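Local coordinates for Rab GDP dissociation inhibitor alpha (Naegleria fowleri, PDB 6C87), which probably binds prenylated Rab GTPases in their GDP-bound state, slowing nucleotide release and drawing them from membranes for recycling, at residues A[341-346]-A[362-367]; A[85-90]-A[414-419]; A[118-123]-A[330-335]. All blocks are in the same frame, centred on the assembly; numbering follows the deposited sequence.

Contact 1. Residues A[341-346]-A[362-367]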
loop_
_atom_site.group_PDB
_atom_site.type_symbol
_atom_site.label_atom_id
_atom_site.label_comp_id
_atom_site.label_asym_id
_atom_site.label_seq_id
_atom_site.Cartn_x
_atom_site.Cartn_y
_atom_site.Cartn_z
ATOM N N HIS A 341 18.279 -28.019 15.281
ATOM C CA HIS A 341 17.530 -27.855 14.044
ATOM C C HIS A 341 16.421 -28.888 14.012
ATOM O O HIS A 341 16.627 -30.041 14.407
ATOM C CB HIS A 341 18.425 -28.024 12.811
ATOM C CG HIS A 341 19.591 -27.084 12.784
ATOM N ND1 HIS A 341 20.741 -27.311 13.510
ATOM C CD2 HIS A 341 19.788 -25.923 12.116
ATOM C CE1 HIS A 341 21.595 -26.325 13.297
ATOM N NE2 HIS A 341 21.043 -25.472 12.452
ATOM N N ASP A 342 15.247 -28.471 13.545
ATOM C CA ASP A 342 14.139 -29.400 13.394
ATOM C C ASP A 342 14.454 -30.424 12.307
ATOM O O ASP A 342 15.232 -30.168 11.386
ATOM C CB ASP A 342 12.850 -28.652 13.040
ATOM C CG ASP A 342 12.345 -27.753 14.165
ATOM O OD1 ASP A 342 13.042 -27.600 15.198
ATOM O OD2 ASP A 342 11.240 -27.182 13.997
ATOM N N ILE A 343 13.849 -31.597 12.427
ATOM C CA ILE A 343 13.878 -32.600 11.375
ATOM C C ILE A 343 12.494 -32.633 10.759
ATOM O O ILE A 343 11.484 -32.557 11.470
ATOM C CB ILE A 343 14.258 -34.002 11.881
ATOM C CG1 ILE A 343 15.504 -33.947 12.761
ATOM C CG2 ILE A 343 14.484 -34.924 10.687
ATOM C CD1 ILE A 343 15.839 -35.283 13.411
ATOM N N TYR A 344 12.449 -32.752 9.441
ATOM C CA TYR A 344 11.207 -32.737 8.689
ATOM C C TYR A 344 11.071 -34.057 7.956
ATOM O O TYR A 344 12.062 -34.608 7.461
ATOM C CB TYR A 344 11.174 -31.557 7.703
ATOM C CG TYR A 344 11.415 -30.228 8.380
ATOM C CD1 TYR A 344 12.703 -29.779 8.630
ATOM C CD2 TYR A 344 10.349 -29.434 8.800
ATOM C CE1 TYR A 344 12.927 -28.579 9.269
ATOM C CE2 TYR A 344 10.566 -28.222 9.440
ATOM C CZ TYR A 344 11.863 -27.803 9.671
ATOM O OH TYR A 344 12.110 -26.606 10.307
ATOM N N CYS A 345 9.858 -34.595 7.948
ATOM C CA CYS A 345 9.551 -35.774 7.147
ATOM C C CYS A 345 8.214 -35.557 6.456
ATOM O O CYS A 345 7.190 -35.355 7.119
ATOM C CB CYS A 345 9.514 -37.048 7.994
ATOM S SG CYS A 345 9.152 -38.516 6.993
ATOM N N CYS A 346 8.220 -35.600 5.131
ATOM C CA CYS A 346 6.991 -35.569 4.355
ATOM C C CYS A 346 6.826 -36.896 3.633
ATOM O O CYS A 346 7.804 -37.493 3.171
ATOM C CB CYS A 346 6.980 -34.421 3.346
ATOM S SG CYS A 346 8.186 -34.592 2.042
ATOM N N ALA A 362 8.870 -41.475 1.690
ATOM C CA ALA A 362 9.053 -40.706 2.915
ATOM C C ALA A 362 10.451 -40.117 2.870
ATOM O O ALA A 362 11.439 -40.851 2.744
ATOM C CB ALA A 362 8.853 -41.563 4.169
ATOM N N ILE A 363 10.534 -38.795 2.899
ATOM C CA ILE A 363 11.806 -38.108 2.764
ATOM C C ILE A 363 12.080 -37.363 4.061
ATOM O O ILE A 363 11.248 -36.570 4.519
ATOM C CB ILE A 363 11.817 -37.184 1.536
ATOM C CG1 ILE A 363 11.554 -38.048 0.290
ATOM C CG2 ILE A 363 13.158 -36.458 1.424
ATOM C CD1 ILE A 363 11.767 -37.375 -1.040
ATOM N N VAL A 364 13.226 -37.655 4.669
ATOM C CA VAL A 364 13.627 -37.093 5.950
ATOM C C VAL A 364 14.701 -36.047 5.687
ATOM O O VAL A 364 15.661 -36.307 4.953
ATOM C CB VAL A 364 14.142 -38.186 6.901
ATOM C CG1 VAL A 364 14.411 -37.599 8.284
ATOM C CG2 VAL A 364 13.150 -39.341 6.959
ATOM N N SER A 365 14.533 -34.860 6.266
ATOM C CA SER A 365 15.450 -33.773 5.982
ATOM C C SER A 365 15.770 -32.998 7.252
ATOM O O SER A 365 14.897 -32.767 8.095
ATOM C CB SER A 365 14.867 -32.828 4.919
ATOM O OG SER A 365 13.718 -32.161 5.412
ATOM N N THR A 366 17.024 -32.574 7.364
ATOM C CA THR A 366 17.424 -31.702 8.452
ATOM C C THR A 366 18.725 -31.026 8.061
ATOM O O THR A 366 19.442 -31.482 7.168
ATOM C CB THR A 366 17.579 -32.466 9.775
ATOM O OG1 THR A 366 17.693 -31.532 10.856
ATOM C CG2 THR A 366 18.803 -33.366 9.752
ATOM N N THR A 367 18.995 -29.907 8.719
ATOM C CA THR A 367 20.293 -29.271 8.596
ATOM C C THR A 367 21.332 -30.143 9.285
ATOM O O THR A 367 21.094 -30.670 10.371
ATOM C CB THR A 367 20.262 -27.875 9.214
ATOM O OG1 THR A 367 19.390 -27.029 8.451
ATOM C CG2 THR A 367 21.656 -27.260 9.283
HETATM O O HOH W 1 16.643 -28.078 10.012
#
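Tyr344 and Ser365 face each other as an antiparallel hydrogen-bonded pair in the beta hairpin of strands 343-349 and 360-367. Their two backbone bonds, Tyr344 N to Ser365 O and Ser365 N to Tyr344 O, are each 2.8 Å long. Cys346 and Ile363 form the next hydrogen-bonded pair. Cys345 and Val364 lie between as a non-hydrogen-bonded pair.

This end is buried and closely packed. Ile343 CG2 meets Val364 CG1 at 3.6 Å. Val364 CG1 is anti to its backbone N (chi1 -174°), which places it beside the isoleucine methyl. Val379, Val380 and Leu381 of helix 378-384 pack on these two side chains. On the face of Tyr344 and Ser365, Tyr344 CB lies 3.5 Å from Ser365 OG. The polar partner of that hydroxyl is Ala417 O.

The other end is looser, and His341 and Thr367 are partly exposed. Thr367 CG2 sits over one face of the His341 imidazole, 3.8 Å from the ring centroid, in a CH-pi contact. His341 ND1 bonds outward to Glu369 OE2. A water bridges the two segments here: it donates to Asp342 O and accepts from Thr367 N. The same carbonyl has a second donor, Thr366 OG1, 2.9 Å from Asp342 O and lifted 46° out of the carbonyl plane.

Contact 2. Residues A[85-90]-A[414-419]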
loop_
_atom_site.group_PDB
_atom_site.type_symbol
_atom_site.label_atom_id
_atom_site.label_comp_id
_atom_site.label_asym_id
_atom_site.label_seq_id
_atom_site.Cartn_x
_atom_site.Cartn_y
_atom_site.Cartn_z
ATOM N N ILE A 85 13.870 -32.700 -3.606
ATOM C CA ILE A 85 13.654 -31.735 -2.531
ATOM C C ILE A 85 12.155 -31.486 -2.391
ATOM O O ILE A 85 11.632 -30.482 -2.897
ATOM C CB ILE A 85 14.439 -30.439 -2.777
ATOM C CG1 ILE A 85 15.928 -30.759 -2.972
ATOM C CG2 ILE A 85 14.239 -29.486 -1.607
ATOM C CD1 ILE A 85 16.829 -29.547 -3.213
ATOM N N PRO A 86 11.426 -32.370 -1.721
ATOM C CA PRO A 86 9.968 -32.224 -1.649
ATOM C C PRO A 86 9.536 -31.244 -0.568
ATOM O O PRO A 86 10.066 -31.236 0.549
ATOM C CB PRO A 86 9.504 -33.642 -1.312
ATOM C CG PRO A 86 10.631 -34.170 -0.471
ATOM C CD PRO A 86 11.892 -33.599 -1.059
ATOM N N LYS A 87 8.542 -30.421 -0.905
ATOM C CA LYS A 87 7.961 -29.472 0.035
ATOM C C LYS A 87 6.464 -29.374 -0.220
ATOM O O LYS A 87 6.009 -29.436 -1.367
ATOM C CB LYS A 87 8.601 -28.075 -0.078
ATOM C CG LYS A 87 10.080 -27.994 0.299
ATOM C CD LYS A 87 10.673 -26.643 -0.129
ATOM C CE LYS A 87 12.145 -26.491 0.272
ATOM N NZ LYS A 87 12.332 -26.053 1.691
ATOM N N PHE A 88 5.702 -29.233 0.852
ATOM C CA PHE A 88 4.269 -29.032 0.747
ATOM C C PHE A 88 3.954 -27.542 0.653
ATOM O O PHE A 88 4.735 -26.687 1.080
ATOM C CB PHE A 88 3.554 -29.636 1.957
ATOM C CG PHE A 88 3.555 -31.136 1.980
ATOM C CD1 PHE A 88 3.446 -31.864 0.805
ATOM C CD2 PHE A 88 3.667 -31.818 3.177
ATOM C CE1 PHE A 88 3.437 -33.244 0.831
ATOM C CE2 PHE A 88 3.661 -33.200 3.208
ATOM C CZ PHE A 88 3.539 -33.913 2.039
ATOM N N LEU A 89 2.794 -27.232 0.082
ATOM C CA LEU A 89 2.326 -25.857 0.031
ATOM C C LEU A 89 1.249 -25.662 1.092
ATOM O O LEU A 89 0.272 -26.420 1.144
ATOM C CB LEU A 89 1.771 -25.502 -1.350
ATOM C CG LEU A 89 2.707 -25.509 -2.563
ATOM C CD1 LEU A 89 2.784 -26.899 -3.223
ATOM C CD2 LEU A 89 2.297 -24.436 -3.559
ATOM N N MET A 90 1.428 -24.644 1.931
ATOM C CA MET A 90 0.343 -24.188 2.790
ATOM C C MET A 90 -0.767 -23.644 1.898
ATOM O O MET A 90 -0.521 -22.793 1.037
ATOM C CB MET A 90 0.854 -23.131 3.768
ATOM C CG MET A 90 -0.217 -22.363 4.524
ATOM S SD MET A 90 -1.170 -23.354 5.696
ATOM C CE MET A 90 0.118 -23.981 6.776
ATOM N N SER A 414 19.879 -21.571 -1.628
ATOM C CA SER A 414 19.617 -23.000 -1.674
ATOM C C SER A 414 18.383 -23.326 -0.842
ATOM O O SER A 414 18.056 -22.637 0.129
ATOM C CB SER A 414 20.819 -23.778 -1.151
ATOM O OG SER A 414 21.980 -23.469 -1.905
ATOM N N TYR A 415 17.717 -24.418 -1.193
ATOM C CA TYR A 415 16.507 -24.780 -0.473
ATOM C C TYR A 415 16.877 -25.359 0.889
ATOM O O TYR A 415 17.737 -26.241 0.990
ATOM C CB TYR A 415 15.677 -25.763 -1.297
ATOM C CG TYR A 415 15.255 -25.155 -2.608
ATOM C CD1 TYR A 415 14.290 -24.162 -2.647
ATOM C CD2 TYR A 415 15.836 -25.557 -3.803
ATOM C CE1 TYR A 415 13.907 -23.582 -3.843
ATOM C CE2 TYR A 415 15.455 -24.991 -5.005
ATOM C CZ TYR A 415 14.493 -23.998 -5.023
ATOM O OH TYR A 415 14.107 -23.416 -6.219
ATOM N N ASP A 416 16.230 -24.851 1.935
ATOM C CA ASP A 416 16.492 -25.327 3.282
ATOM C C ASP A 416 15.769 -26.650 3.510
ATOM O O ASP A 416 15.061 -27.166 2.634
ATOM C CB ASP A 416 16.114 -24.252 4.308
ATOM C CG ASP A 416 14.615 -23.920 4.328
ATOM O OD1 ASP A 416 13.772 -24.737 3.900
ATOM O OD2 ASP A 416 14.278 -22.795 4.759
ATOM N N ALA A 417 15.947 -27.200 4.714
ATOM C CA ALA A 417 15.472 -28.545 5.024
ATOM C C ALA A 417 13.959 -28.629 5.205
ATOM O O ALA A 417 13.408 -29.732 5.132
ATOM C CB ALA A 417 16.161 -29.060 6.286
ATOM N N THR A 418 13.278 -27.509 5.433
ATOM C CA THR A 418 11.846 -27.553 5.695
ATOM C C THR A 418 11.100 -28.218 4.545
ATOM O O THR A 418 11.481 -28.114 3.374
ATOM C CB THR A 418 11.287 -26.143 5.922
ATOM O OG1 THR A 418 11.307 -25.403 4.691
ATOM C CG2 THR A 418 12.121 -25.404 6.965
ATOM N N THR A 419 10.012 -28.905 4.899
ATOM C CA THR A 419 9.126 -29.547 3.939
ATOM C C THR A 419 7.873 -28.713 3.676
ATOM O O THR A 419 6.804 -29.261 3.388
ATOM C CB THR A 419 8.749 -30.950 4.419
ATOM O OG1 THR A 419 8.367 -30.898 5.799
ATOM C CG2 THR A 419 9.925 -31.885 4.278
#
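Tyr415 meets Ile85 and Lys87 at the start of this contact between two distant loop regions. Its CB lies 4.0 Å from Ile85 CG2, and the two side chains cross at about a right angle. Tyr415 CB also touches CE of Lys87, so the aliphatic part of the lysine runs past the tyrosine. The far end of Tyr415 is held elsewhere: OH bonds to Thr23 N.

Asp416 follows with CG set between its backbone N and carbonyl carbon (chi1 64°). This brings Asp416 OD1 to Lys87 NZ as a salt bridge of 2.9 Å. Lys87 NZ also bonds to Asp416 O at 3.1 Å, from well above the carbonyl plane. Asp416 OD1 also accepts from Thr418 OG1 at 2.7 Å and, in a weak bond like that of an Asx turn, from Thr418 N. OD2 bonds to Ser423 OG.

Thr418 gives its carbonyl to the lysine, with Lys87 NZ to Thr418 O at 2.8 Å. The lysine chain is extended until it bends at its last torsion (chi4 -82°), which turns NZ into this group of oxygens. They would probably favour the charged amine despite its burial.

Thr419 ends the segment with a backbone bond, Phe88 N to Thr419 O, 2.8 Å and almost straight at the hydrogen. Its OG1 bonds to Gln329 OE1.

The loop runs from strand 409-411, at one edge of the parallel sheet, to helix 422-436. It thus links that sheet to the mixed sheet of strands 89-90 and 343-349. Tyr344 touches Thr418 and Thr419, while Leu89 packs on helix 94-102.

Contact 3. Residues A[118-123]-A[330-335]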
loop_
_atom_site.group_PDB
_atom_site.type_symbol
_atom_site.label_atom_id
_atom_site.label_comp_id
_atom_site.label_asym_id
_atom_site.label_seq_id
_atom_site.Cartn_x
_atom_site.Cartn_y
_atom_site.Cartn_z
ATOM N N PHE A 118 1.368 -34.224 11.516
ATOM C CA PHE A 118 1.827 -34.862 12.742
ATOM C C PHE A 118 3.078 -34.187 13.285
ATOM O O PHE A 118 3.866 -33.602 12.539
ATOM C CB PHE A 118 2.126 -36.343 12.521
ATOM C CG PHE A 118 0.927 -37.130 12.170
ATOM C CD1 PHE A 118 0.515 -37.223 10.856
ATOM C CD2 PHE A 118 0.178 -37.745 13.159
ATOM C CE1 PHE A 118 -0.621 -37.939 10.526
ATOM C CE2 PHE A 118 -0.961 -38.456 12.839
ATOM C CZ PHE A 118 -1.361 -38.551 11.519
ATOM N N VAL A 119 3.261 -34.310 14.601
ATOM C CA VAL A 119 4.389 -33.723 15.314
ATOM C C VAL A 119 4.908 -34.738 16.329
ATOM O O VAL A 119 4.150 -35.539 16.885
ATOM C CB VAL A 119 3.989 -32.379 15.984
ATOM C CG1 VAL A 119 2.898 -32.587 17.004
ATOM C CG2 VAL A 119 5.189 -31.685 16.594
ATOM N N TYR A 120 6.211 -34.700 16.561
ATOM C CA TYR A 120 6.893 -35.676 17.398
ATOM C C TYR A 120 6.961 -35.235 18.853
ATOM O O TYR A 120 7.072 -34.044 19.157
ATOM C CB TYR A 120 8.305 -35.902 16.855
ATOM C CG TYR A 120 9.178 -36.856 17.641
ATOM C CD1 TYR A 120 10.116 -36.376 18.554
ATOM C CD2 TYR A 120 9.098 -38.232 17.438
ATOM C CE1 TYR A 120 10.932 -37.236 19.259
ATOM C CE2 TYR A 120 9.907 -39.103 18.140
ATOM C CZ TYR A 120 10.822 -38.601 19.049
ATOM O OH TYR A 120 11.637 -39.462 19.744
ATOM N N HIS A 121 6.878 -36.209 19.755
ATOM C CA HIS A 121 7.020 -35.935 21.178
ATOM C C HIS A 121 7.319 -37.241 21.902
ATOM O O HIS A 121 6.573 -38.212 21.748
ATOM C CB HIS A 121 5.762 -35.283 21.761
ATOM C CG HIS A 121 5.795 -35.158 23.254
ATOM N ND1 HIS A 121 6.521 -34.181 23.903
ATOM C CD2 HIS A 121 5.226 -35.911 24.224
ATOM C CE1 HIS A 121 6.380 -34.326 25.208
ATOM N NE2 HIS A 121 5.601 -35.368 25.431
ATOM N N LYS A 122 8.419 -37.262 22.658
ATOM C CA LYS A 122 8.792 -38.382 23.531
ATOM C C LYS A 122 8.617 -39.733 22.834
ATOM O O LYS A 122 7.925 -40.630 23.319
ATOM C CB LYS A 122 8.008 -38.336 24.844
ATOM N N GLY A 123 9.230 -39.860 21.658
ATOM C CA GLY A 123 9.274 -41.120 20.946
ATOM C C GLY A 123 8.037 -41.474 20.150
ATOM O O GLY A 123 7.991 -42.564 19.564
ATOM N N ILE A 330 5.084 -34.438 8.762
ATOM C CA ILE A 330 5.550 -34.862 10.084
ATOM C C ILE A 330 6.677 -33.942 10.530
ATOM O O ILE A 330 7.730 -33.897 9.884
ATOM C CB ILE A 330 6.037 -36.320 10.080
ATOM C CG1 ILE A 330 5.081 -37.213 9.278
ATOM C CG2 ILE A 330 6.169 -36.826 11.516
ATOM C CD1 ILE A 330 5.541 -38.630 9.152
ATOM N N ILE A 331 6.474 -33.239 11.647
ATOM C CA ILE A 331 7.447 -32.291 12.196
ATOM C C ILE A 331 8.137 -32.889 13.416
ATOM O O ILE A 331 7.483 -33.478 14.286
ATOM C CB ILE A 331 6.774 -30.952 12.547
ATOM C CG1 ILE A 331 6.002 -30.423 11.340
ATOM C CG2 ILE A 331 7.806 -29.935 13.014
ATOM C CD1 ILE A 331 6.874 -30.246 10.123
ATOM N N PHE A 332 9.463 -32.746 13.479
ATOM C CA PHE A 332 10.275 -33.175 14.617
ATOM C C PHE A 332 10.943 -31.949 15.230
ATOM O O PHE A 332 12.043 -31.560 14.808
ATOM C CB PHE A 332 11.311 -34.212 14.182
ATOM C CG PHE A 332 10.708 -35.503 13.716
ATOM C CD1 PHE A 332 10.165 -35.607 12.445
ATOM C CD2 PHE A 332 10.677 -36.614 14.543
ATOM C CE1 PHE A 332 9.595 -36.794 12.006
ATOM C CE2 PHE A 332 10.111 -37.804 14.106
ATOM C CZ PHE A 332 9.568 -37.892 12.832
ATOM N N PRO A 333 10.316 -31.304 16.217
ATOM C CA PRO A 333 10.897 -30.075 16.786
ATOM C C PRO A 333 12.256 -30.318 17.439
ATOM O O PRO A 333 12.494 -31.351 18.069
ATOM C CB PRO A 333 9.846 -29.628 17.811
ATOM C CG PRO A 333 8.570 -30.314 17.378
ATOM C CD PRO A 333 9.000 -31.622 16.799
ATOM N N GLN A 334 13.155 -29.343 17.289
ATOM C CA GLN A 334 14.517 -29.537 17.771
ATOM C C GLN A 334 14.552 -29.746 19.283
ATOM O O GLN A 334 15.347 -30.550 19.786
ATOM C CB GLN A 334 15.401 -28.357 17.361
ATOM C CG GLN A 334 15.081 -27.029 18.013
ATOM C CD GLN A 334 15.681 -25.855 17.261
ATOM O OE1 GLN A 334 16.626 -25.216 17.732
ATOM N NE2 GLN A 334 15.097 -25.527 16.114
ATOM N N LYS A 335 13.692 -29.047 20.028
ATOM C CA LYS A 335 13.689 -29.234 21.478
ATOM C C LYS A 335 13.097 -30.573 21.898
ATOM O O LYS A 335 13.247 -30.954 23.061
ATOM C CB LYS A 335 12.973 -28.072 22.175
ATOM C CG LYS A 335 13.873 -26.848 22.313
ATOM C CD LYS A 335 13.113 -25.576 22.630
ATOM C CE LYS A 335 14.086 -24.402 22.748
ATOM N NZ LYS A 335 13.420 -23.113 23.103
#
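Tyr120 brings its CB and the near part of its ring obliquely against CD2 and CE2 of Phe332. Tyr120 CB is 3.4 Å from Phe332 CD2, and Tyr120 CD2 is 3.5 Å from Phe332 CE2. The ring centroids are 5.2 Å apart and the planes at 32°. Tyr120 CG is anti to its backbone N (chi1 178°), which carries the ring along the strand and leaves CB and the near ring atoms as the part that touches. Val379 and Leu383 of helix 378-384 pack on Tyr120. Val380 and Leu383 of the same helix pack on Phe332.

The two backbones are parallel neighbours in a mixed beta sheet. Strand 111-121 lies beside strand 328-332, and Phe118 pairs with Ile330 and Val119 with Ile331. Ile331 bonds through both its polar backbone atoms. Ile331 N donates to Phe118 O at 2.8 Å, and Ile331 O accepts from Tyr120 N at 2.9 Å. The second bond is more bent, at 138° at the hydrogen.

On the face of Val119, CG2 of that residue touches Pro333 CG at 3.7 Å, the side chains crossing at about a right angle. Helix 188-198 reaches this side, with Ala197 against Val119 and Asp192 against Pro333. On the face of Phe118, its CB meets Ile330 CG2 at 4.2 Å.

The directional bonds between the segments are thus made by the backbone, while the side chains meet carbon to carbon. This chemistry implies a buried parallel strand pair, held in register by main-chain bonds and packed by apolar contacts.

Contact 1 lies between the other two, with its centre 9 Å from that of contact 2 and 10 Å from that of contact 3. Contacts 2 and 3 do not touch; their centres are 17 Å apart. Strand 343-349, part of contact 1, touches both other contacts. One edge of it continues the sheet into contact 3, through a probable hydrogen bond of 2.8 Å from Ile330 N to Cys345 O. Asp342 OD1 also probably accepts from Gln334 N, at 2.7 Å. Toward contact 2 the meeting is mainly by side chains: Cys346 SG packs on Pro86 CG at 3.5 Å. Along the chain, contacts 1 and 3 both fall within the long loop closed by 85-90 and 414-419.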